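Local coordinates for protein thiol transferase (Phanerochaete chrysosporium, PDB 4F0B) that binds oxidized glutathione and, as a Ure2p-type glutathione transferase, probably catalyses glutathione-dependent thiol transfer, at residues 19-28 / 213-223. Residues are numbered along the deposited sequence; the frame is centred on the assembly and turned at random.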
# COMPACT_ATOMS: atom_id res chain seq x y z
N GLY A 19 -2.81 13.20 -5.24
CA GLY A 19 -2.01 14.43 -5.31
C GLY A 19 -2.20 15.38 -4.15
O GLY A 19 -1.24 16.07 -3.75
N TRP A 20 -3.40 15.40 -3.57
CA TRP A 20 -3.65 16.39 -2.52
C TRP A 20 -2.90 16.06 -1.24
O TRP A 20 -2.59 16.96 -0.46
CB TRP A 20 -5.13 16.43 -2.15
CG TRP A 20 -6.02 16.96 -3.24
CD1 TRP A 20 -5.78 18.03 -4.05
CD2 TRP A 20 -7.31 16.45 -3.61
NE1 TRP A 20 -6.83 18.20 -4.94
CE2 TRP A 20 -7.79 17.25 -4.67
CE3 TRP A 20 -8.11 15.39 -3.15
CZ2 TRP A 20 -9.01 17.00 -5.31
CZ3 TRP A 20 -9.33 15.13 -3.79
CH2 TRP A 20 -9.77 15.94 -4.85
N VAL A 21 -2.64 14.77 -0.99
CA VAL A 21 -2.33 14.39 0.38
C VAL A 21 -0.94 14.84 0.89
O VAL A 21 -0.84 15.30 2.04
CB VAL A 21 -2.69 12.93 0.74
CG1 VAL A 21 -4.14 12.66 0.43
CG2 VAL A 21 -1.80 11.90 0.05
N PRO A 22 0.12 14.78 0.05
CA PRO A 22 1.37 15.35 0.59
C PRO A 22 1.29 16.86 0.80
O PRO A 22 1.95 17.37 1.71
CB PRO A 22 2.43 15.00 -0.47
CG PRO A 22 1.81 13.80 -1.25
CD PRO A 22 0.33 14.17 -1.29
N ALA A 23 0.52 17.57 -0.02
CA ALA A 23 0.39 19.02 0.14
C ALA A 23 -0.34 19.35 1.44
O ALA A 23 -0.00 20.30 2.13
CB ALA A 23 -0.31 19.66 -1.08
N ILE A 24 -1.35 18.55 1.76
CA ILE A 24 -2.03 18.70 3.04
C ILE A 24 -1.03 18.53 4.20
O ILE A 24 -0.97 19.41 5.07
CB ILE A 24 -3.18 17.71 3.17
CG1 ILE A 24 -4.32 18.09 2.22
CG2 ILE A 24 -3.66 17.66 4.65
CD1 ILE A 24 -5.41 16.99 2.09
N LEU A 25 -0.23 17.47 4.19
CA LEU A 25 0.74 17.33 5.25
C LEU A 25 1.75 18.49 5.28
O LEU A 25 2.06 19.00 6.35
CB LEU A 25 1.46 15.99 5.15
CG LEU A 25 2.51 15.78 6.24
CD1 LEU A 25 1.94 15.83 7.65
CD2 LEU A 25 3.21 14.46 5.98
N LEU A 26 2.26 18.91 4.11
CA LEU A 26 3.20 20.05 4.09
C LEU A 26 2.58 21.28 4.74
O LEU A 26 3.23 21.97 5.51
CB LEU A 26 3.63 20.34 2.65
CG LEU A 26 4.61 19.29 2.10
CD1 LEU A 26 4.64 19.33 0.58
CD2 LEU A 26 6.00 19.53 2.67
N GLU A 27 1.31 21.56 4.45
CA GLU A 27 0.68 22.72 5.07
C GLU A 27 0.41 22.52 6.57
O GLU A 27 0.52 23.47 7.34
CB GLU A 27 -0.62 23.09 4.33
CG GLU A 27 -0.41 23.66 2.92
CD GLU A 27 0.35 24.98 2.93
OE1 GLU A 27 0.22 25.79 3.88
OE2 GLU A 27 1.09 25.26 1.96
N GLU A 28 0.09 21.30 6.99
CA GLU A 28 -0.06 21.04 8.42
C GLU A 28 1.26 21.26 9.15
O GLU A 28 1.31 21.87 10.22
CB GLU A 28 -0.57 19.62 8.69
CG GLU A 28 -1.97 19.29 8.13
CD GLU A 28 -3.13 19.84 8.96
OE1 GLU A 28 -2.89 20.56 9.95
OE2 GLU A 28 -4.27 19.55 8.58
N ARG A 213 -10.29 22.19 8.21
CA ARG A 213 -8.97 22.67 8.65
C ARG A 213 -8.35 23.60 7.61
O ARG A 213 -8.27 23.26 6.44
CB ARG A 213 -8.03 21.49 8.90
CG ARG A 213 -8.53 20.47 9.93
CD ARG A 213 -7.58 19.26 9.99
NE ARG A 213 -6.24 19.60 10.52
CZ ARG A 213 -5.92 19.61 11.81
NH1 ARG A 213 -6.83 19.34 12.74
NH2 ARG A 213 -4.69 19.89 12.20
N PRO A 214 -7.92 24.80 8.03
CA PRO A 214 -7.26 25.69 7.07
C PRO A 214 -6.07 25.05 6.35
O PRO A 214 -5.89 25.32 5.16
CB PRO A 214 -6.83 26.88 7.95
CG PRO A 214 -7.92 26.94 9.00
CD PRO A 214 -8.21 25.48 9.31
N ALA A 215 -5.27 24.24 7.03
CA ALA A 215 -4.13 23.65 6.35
C ALA A 215 -4.57 22.67 5.26
O ALA A 215 -3.89 22.55 4.23
CB ALA A 215 -3.20 22.97 7.34
N VAL A 216 -5.68 21.97 5.49
CA VAL A 216 -6.23 21.08 4.49
C VAL A 216 -6.64 21.87 3.25
O VAL A 216 -6.27 21.50 2.11
CB VAL A 216 -7.39 20.29 5.09
CG1 VAL A 216 -8.15 19.54 4.00
CG2 VAL A 216 -6.86 19.26 6.09
N GLN A 217 -7.37 22.98 3.44
CA GLN A 217 -7.78 23.79 2.30
C GLN A 217 -6.54 24.34 1.57
O GLN A 217 -6.50 24.32 0.33
CB GLN A 217 -8.71 24.94 2.75
CG GLN A 217 -10.04 24.35 3.28
CD GLN A 217 -10.74 23.53 2.19
OE1 GLN A 217 -10.86 23.99 1.04
NE2 GLN A 217 -11.19 22.32 2.53
N ALA A 218 -5.53 24.80 2.32
CA ALA A 218 -4.31 25.32 1.68
C ALA A 218 -3.61 24.23 0.87
O ALA A 218 -3.15 24.49 -0.25
CB ALA A 218 -3.37 25.92 2.71
N GLY A 219 -3.53 23.02 1.41
CA GLY A 219 -2.89 21.95 0.67
C GLY A 219 -3.62 21.58 -0.61
O GLY A 219 -3.02 21.44 -1.68
N ILE A 220 -4.93 21.40 -0.49
CA ILE A 220 -5.74 21.12 -1.66
C ILE A 220 -5.58 22.20 -2.72
O ILE A 220 -5.33 21.90 -3.89
CB ILE A 220 -7.21 20.96 -1.26
CG1 ILE A 220 -7.38 19.69 -0.44
CG2 ILE A 220 -8.10 20.91 -2.48
CD1 ILE A 220 -8.72 19.62 0.24
N ASN A 221 -5.68 23.47 -2.31
CA ASN A 221 -5.62 24.56 -3.27
C ASN A 221 -4.26 24.67 -3.96
O ASN A 221 -4.18 25.14 -5.11
CB ASN A 221 -6.01 25.88 -2.61
CG ASN A 221 -7.49 25.90 -2.22
OD1 ASN A 221 -8.29 25.14 -2.75
ND2 ASN A 221 -7.85 26.76 -1.25
N SER A 222 -3.19 24.22 -3.29
CA SER A 222 -1.85 24.33 -3.86
C SER A 222 -1.67 23.46 -5.11
O SER A 222 -0.74 23.68 -5.89
CB SER A 222 -0.78 23.92 -2.86
OG SER A 222 -0.76 22.51 -2.64
N CYS A 223 -2.53 22.46 -5.29
CA CYS A 223 -2.44 21.54 -6.42
C CYS A 223 -3.10 22.04 -7.70
O CYS A 223 -2.99 21.40 -8.73
CB CYS A 223 -3.04 20.19 -6.02
SG CYS A 223 -2.23 19.41 -4.63
O HOH W 1 -6.91 20.91 -5.96
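Over one face of the Trp-20 indole sits Ile-220, whose CG2 makes a CH-pi contact 4.1 Å from the centroid of the five-membered ring, while Cys-223 SG meets the ring edge at CD1. A water bridges Trp-20 NE1 and Ile-220 O, helping to fix the rotation of the indole. The second flat pair closes the other end: the Arg-213 guanidinium presents its edge to the Glu-28 carboxylate, the planes 40° apart, in a side-on salt bridge with NE to OE2 at 2.8 Å and NH2 to OE1 at 3.0 Å. Glu-28 bends at chi2 (-78°), laying its carboxylate over Ala-215 CB. An alanine here would probably leave the Arg-213 charge without its mate and deprive the Tyr-176 hydroxyl of its hydrogen bond to OE2. Midway, a CB at Gly-219 would run into Ile-24 N and the carbonyl carbon of Ala-23; without one, the axes of helices 20-28 and 214-222 come within 7.4 Å, their N-to-C directions 134° apart. The contact thus joins helix 20-33 of the thioredoxin-like domain to the C-terminal helix 214-222, with Phe-184 of helix 178-187 touching both Ile-24 and Val-216, and strand 9-13 reaching Ala-23 and Cys-223.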